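Local coordinates for protein insecticidal Delta-Endotoxin Cry8Ea1 (Bacillus Thuringiensis, PDB 3EB7) that kills insect larvae, notably those of the soil-dwelling Holotrichia parallela, probably by binding midgut receptors and forming pores in the cell membrane, at residues Ile280-Tyr286 with Thr331-Thr337. Residues are numbered along the deposited sequence; the frame is centred on the assembly and turned at random.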
ATOM      1  N   ILE A 280       3.930   6.578 -15.271  1.00 19.88           N
ATOM      2  CA  ILE A 280       4.805   6.436 -16.425  1.00 20.11           C
ATOM      3  C   ILE A 280       4.086   6.830 -17.708  1.00 19.30           C
ATOM      4  O   ILE A 280       2.939   6.443 -17.916  1.00 19.31           O
ATOM      5  CB  ILE A 280       5.440   4.987 -16.517  1.00 19.86           C
ATOM      6  CG1 ILE A 280       6.488   4.907 -17.617  1.00 19.41           C
ATOM      7  CG2 ILE A 280       4.359   3.890 -16.767  1.00 21.40           C
ATOM      8  CD1 ILE A 280       7.479   3.726 -17.446  1.00 21.89           C
ATOM      9  N   THR A 281       4.764   7.613 -18.556  1.00 20.32           N
ATOM     10  CA  THR A 281       4.239   8.022 -19.877  1.00 20.07           C
ATOM     11  C   THR A 281       5.053   7.518 -21.088  1.00 20.15           C
ATOM     12  O   THR A 281       4.526   7.312 -22.185  1.00 20.06           O
ATOM     13  CB  THR A 281       4.090   9.561 -19.982  1.00 20.70           C
ATOM     14  OG1 THR A 281       5.373  10.166 -19.866  1.00 20.85           O
ATOM     15  CG2 THR A 281       3.146  10.098 -18.894  1.00 20.92           C
ATOM     16  N   ARG A 282       6.340   7.294 -20.894  1.00 20.82           N
ATOM     17  CA  ARG A 282       7.168   6.825 -21.994  1.00 20.61           C
ATOM     18  C   ARG A 282       8.411   6.150 -21.458  1.00 20.38           C
ATOM     19  O   ARG A 282       8.929   6.554 -20.411  1.00 19.97           O
ATOM     20  CB  ARG A 282       7.522   8.005 -22.902  1.00 20.78           C
ATOM     21  CG  ARG A 282       7.943   7.603 -24.304  1.00 21.45           C
ATOM     22  CD  ARG A 282       7.976   8.782 -25.296  1.00 21.92           C
ATOM     23  NE  ARG A 282       8.267   8.275 -26.653  1.00 25.98           N
ATOM     24  CZ  ARG A 282       7.354   7.757 -27.480  1.00 24.86           C
ATOM     25  NH1 ARG A 282       6.060   7.720 -27.118  1.00 21.84           N
ATOM     26  NH2 ARG A 282       7.736   7.288 -28.672  1.00 23.70           N
ATOM     27  N   LEU A 283       8.872   5.095 -22.137  1.00 20.14           N
ATOM     28  CA  LEU A 283      10.183   4.479 -21.790  1.00 19.47           C
ATOM     29  C   LEU A 283      10.983   4.220 -23.058  1.00 19.05           C
ATOM     30  O   LEU A 283      10.442   3.632 -23.993  1.00 19.37           O
ATOM     31  CB  LEU A 283       9.944   3.121 -21.138  1.00 19.41           C
ATOM     32  CG  LEU A 283      10.757   2.533 -19.989  1.00 20.13           C
ATOM     33  CD1 LEU A 283      10.888   1.065 -20.255  1.00 21.23           C
ATOM     34  CD2 LEU A 283      12.075   3.167 -19.788  1.00 19.78           C
ATOM     35  N   SER A 284      12.241   4.636 -23.109  1.00 18.47           N
ATOM     36  CA  SER A 284      13.134   4.221 -24.201  1.00 20.06           C
ATOM     37  C   SER A 284      14.197   3.326 -23.637  1.00 19.10           C
ATOM     38  O   SER A 284      14.811   3.704 -22.669  1.00 18.90           O
ATOM     39  CB  SER A 284      13.859   5.405 -24.879  1.00 19.80           C
ATOM     40  OG  SER A 284      12.941   6.267 -25.480  1.00 23.37           O
ATOM     41  N   ILE A 285      14.413   2.153 -24.242  1.00 19.36           N
ATOM     42  CA  ILE A 285      15.420   1.203 -23.730  1.00 19.15           C
ATOM     43  C   ILE A 285      16.579   1.153 -24.733  1.00 19.69           C
ATOM     44  O   ILE A 285      16.366   1.007 -25.928  1.00 20.74           O
ATOM     45  CB  ILE A 285      14.810  -0.207 -23.523  1.00 19.28           C
ATOM     46  CG1 ILE A 285      13.576  -0.142 -22.617  1.00 19.41           C
ATOM     47  CG2 ILE A 285      15.861  -1.250 -23.054  1.00 15.09           C
ATOM     48  CD1 ILE A 285      12.729  -1.450 -22.593  1.00 20.26           C
ATOM     49  N   TYR A 286      17.798   1.297 -24.248  1.00 19.80           N
ATOM     50  CA  TYR A 286      18.987   1.273 -25.076  1.00 20.25           C
ATOM     51  C   TYR A 286      19.678  -0.088 -24.876  1.00 20.10           C
ATOM     52  O   TYR A 286      19.866  -0.557 -23.744  1.00 18.48           O
ATOM     53  CB  TYR A 286      19.907   2.464 -24.712  1.00 21.34           C
ATOM     54  CG  TYR A 286      19.228   3.802 -24.981  1.00 23.76           C
ATOM     55  CD1 TYR A 286      18.351   4.379 -24.057  1.00 25.24           C
ATOM     56  CD2 TYR A 286      19.435   4.467 -26.175  1.00 24.97           C
ATOM     57  CE1 TYR A 286      17.661   5.599 -24.341  1.00 26.86           C
ATOM     58  CE2 TYR A 286      18.782   5.672 -26.465  1.00 29.05           C
ATOM     59  CZ  TYR A 286      17.894   6.230 -25.554  1.00 27.78           C
ATOM     60  OH  TYR A 286      17.288   7.421 -25.893  1.00 28.65           O
ATOM     61  N   THR A 331      17.790   0.942 -30.072  1.00 20.69           N
ATOM     62  CA  THR A 331      16.901   1.623 -29.131  1.00 21.91           C
ATOM     63  C   THR A 331      15.502   1.094 -29.365  1.00 21.53           C
ATOM     64  O   THR A 331      15.222   0.549 -30.398  1.00 22.30           O
ATOM     65  CB  THR A 331      16.872   3.162 -29.277  1.00 22.42           C
ATOM     66  OG1 THR A 331      16.141   3.522 -30.459  1.00 25.70           O
ATOM     67  CG2 THR A 331      18.295   3.775 -29.306  1.00 22.51           C
ATOM     68  N   GLN A 332      14.643   1.205 -28.380  1.00 21.14           N
ATOM     69  CA  GLN A 332      13.261   0.928 -28.589  1.00 21.44           C
ATOM     70  C   GLN A 332      12.508   1.940 -27.742  1.00 21.37           C
ATOM     71  O   GLN A 332      12.838   2.109 -26.562  1.00 22.31           O
ATOM     72  CB  GLN A 332      12.940  -0.501 -28.132  1.00 20.74           C
ATOM     73  CG  GLN A 332      11.487  -0.905 -28.461  1.00 22.78           C
ATOM     74  CD  GLN A 332      11.156  -2.315 -28.062  1.00 22.66           C
ATOM     75  OE1 GLN A 332      12.041  -3.133 -27.848  1.00 25.38           O
ATOM     76  NE2 GLN A 332       9.876  -2.613 -27.991  1.00 22.84           N
ATOM     77  N   GLN A 333      11.511   2.599 -28.339  1.00 21.49           N
ATOM     78  CA  GLN A 333      10.621   3.542 -27.628  1.00 20.95           C
ATOM     79  C   GLN A 333       9.270   2.896 -27.344  1.00 21.33           C
ATOM     80  O   GLN A 333       8.653   2.317 -28.242  1.00 21.31           O
ATOM     81  CB  GLN A 333      10.426   4.835 -28.445  1.00 20.27           C
ATOM     82  CG  GLN A 333      11.738   5.566 -28.832  1.00 19.79           C
ATOM     83  CD  GLN A 333      11.539   6.778 -29.783  1.00 21.45           C
ATOM     84  OE1 GLN A 333      12.442   7.130 -30.542  1.00 21.40           O
ATOM     85  NE2 GLN A 333      10.382   7.420 -29.719  1.00 21.46           N
ATOM     86  N   ILE A 334       8.797   3.007 -26.100  1.00 21.93           N
ATOM     87  CA  ILE A 334       7.510   2.452 -25.700  1.00 22.24           C
ATOM     88  C   ILE A 334       6.624   3.558 -25.138  1.00 22.86           C
ATOM     89  O   ILE A 334       6.979   4.197 -24.133  1.00 23.96           O
ATOM     90  CB  ILE A 334       7.664   1.283 -24.658  1.00 22.45           C
ATOM     91  CG1 ILE A 334       8.608   0.170 -25.190  1.00 23.57           C
ATOM     92  CG2 ILE A 334       6.303   0.723 -24.316  1.00 20.14           C
ATOM     93  CD1 ILE A 334       8.971  -0.937 -24.165  1.00 22.13           C
ATOM     94  N   GLY A 335       5.499   3.834 -25.798  1.00 23.22           N
ATOM     95  CA  GLY A 335       4.542   4.841 -25.287  1.00 23.56           C
ATOM     96  C   GLY A 335       3.610   4.201 -24.244  1.00 23.94           C
ATOM     97  O   GLY A 335       2.959   3.212 -24.545  1.00 23.69           O
ATOM     98  N   PHE A 336       3.560   4.749 -23.029  1.00 23.56           N
ATOM     99  CA  PHE A 336       2.866   4.100 -21.904  1.00 23.58           C
ATOM    100  C   PHE A 336       1.710   4.980 -21.354  1.00 23.32           C
ATOM    101  O   PHE A 336       0.997   4.563 -20.421  1.00 23.14           O
ATOM    102  CB  PHE A 336       3.851   3.828 -20.754  1.00 24.24           C
ATOM    103  CG  PHE A 336       4.599   2.502 -20.823  1.00 24.85           C
ATOM    104  CD1 PHE A 336       5.975   2.476 -20.714  1.00 24.37           C
ATOM    105  CD2 PHE A 336       3.932   1.287 -20.930  1.00 28.71           C
ATOM    106  CE1 PHE A 336       6.697   1.265 -20.731  1.00 23.58           C
ATOM    107  CE2 PHE A 336       4.653   0.061 -20.959  1.00 27.79           C
ATOM    108  CZ  PHE A 336       6.040   0.070 -20.844  1.00 25.29           C
ATOM    109  N   THR A 337       1.530   6.175 -21.929  1.00 21.36           N
ATOM    110  CA  THR A 337       0.509   7.126 -21.492  1.00 21.56           C
ATOM    111  C   THR A 337      -0.864   6.499 -21.380  1.00 22.36           C
ATOM    112  O   THR A 337      -1.360   5.908 -22.352  1.00 23.59           O
ATOM    113  CB  THR A 337       0.496   8.419 -22.363  1.00 21.00           C
ATOM    114  OG1 THR A 337       1.816   8.929 -22.386  1.00 20.14           O
ATOM    115  CG2 THR A 337      -0.376   9.533 -21.788  1.00 21.08           C
TER
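The Phe336 ring turns its CD1/CE1 side to Ile280 and Leu283: Ile280 CD1 approaches CD1 of the phenyl obliquely at 3.8 Å, and Leu283 CB meets the ring edge near its plane, 3.8 Å from CE1. Ile280 CG1 stands anti to the backbone N (chi1 -173°), which carries CD1 over to the aromatic carbons. One ring face takes CG2 of Ile334, two residues back in the chain; Phe379 and Phe366 make edge-to-face contacts with Phe336 from the next sheet. Farther along, Ile285 and Ile334 approach at a slant, their CD1 methyls 4.1 Å apart, and Gln332 ties its amide to Thr380 O. On the opposite face the Thr331 CG2 methyl lies alongside Tyr286, 3.4 Å from its CD2, and the extended Arg282 chain leans across toward Gln333. Strand 330-335 is an edge strand of a four-stranded antiparallel sheet in the second domain of the three-domain Cry fold. Thr281 and Arg282 form a classic beta bulge against Ser307 of the neighbouring strand. Where 331-335 ends, Thr281 O accepts two bonds from opposite faces of its carbonyl plane, from Phe336 N at 2.9 Å and Thr337 OG1 at 3.2 Å, continuing the pairing past the strand end. Backbone bonds pairing Leu283 with Ile334 and Ile285 with Gln332 fix the register, leaving a mainly apolar face packed against the adjoining sheet and a more polar one on which Arg282, Gln333 and Thr331 are exposed.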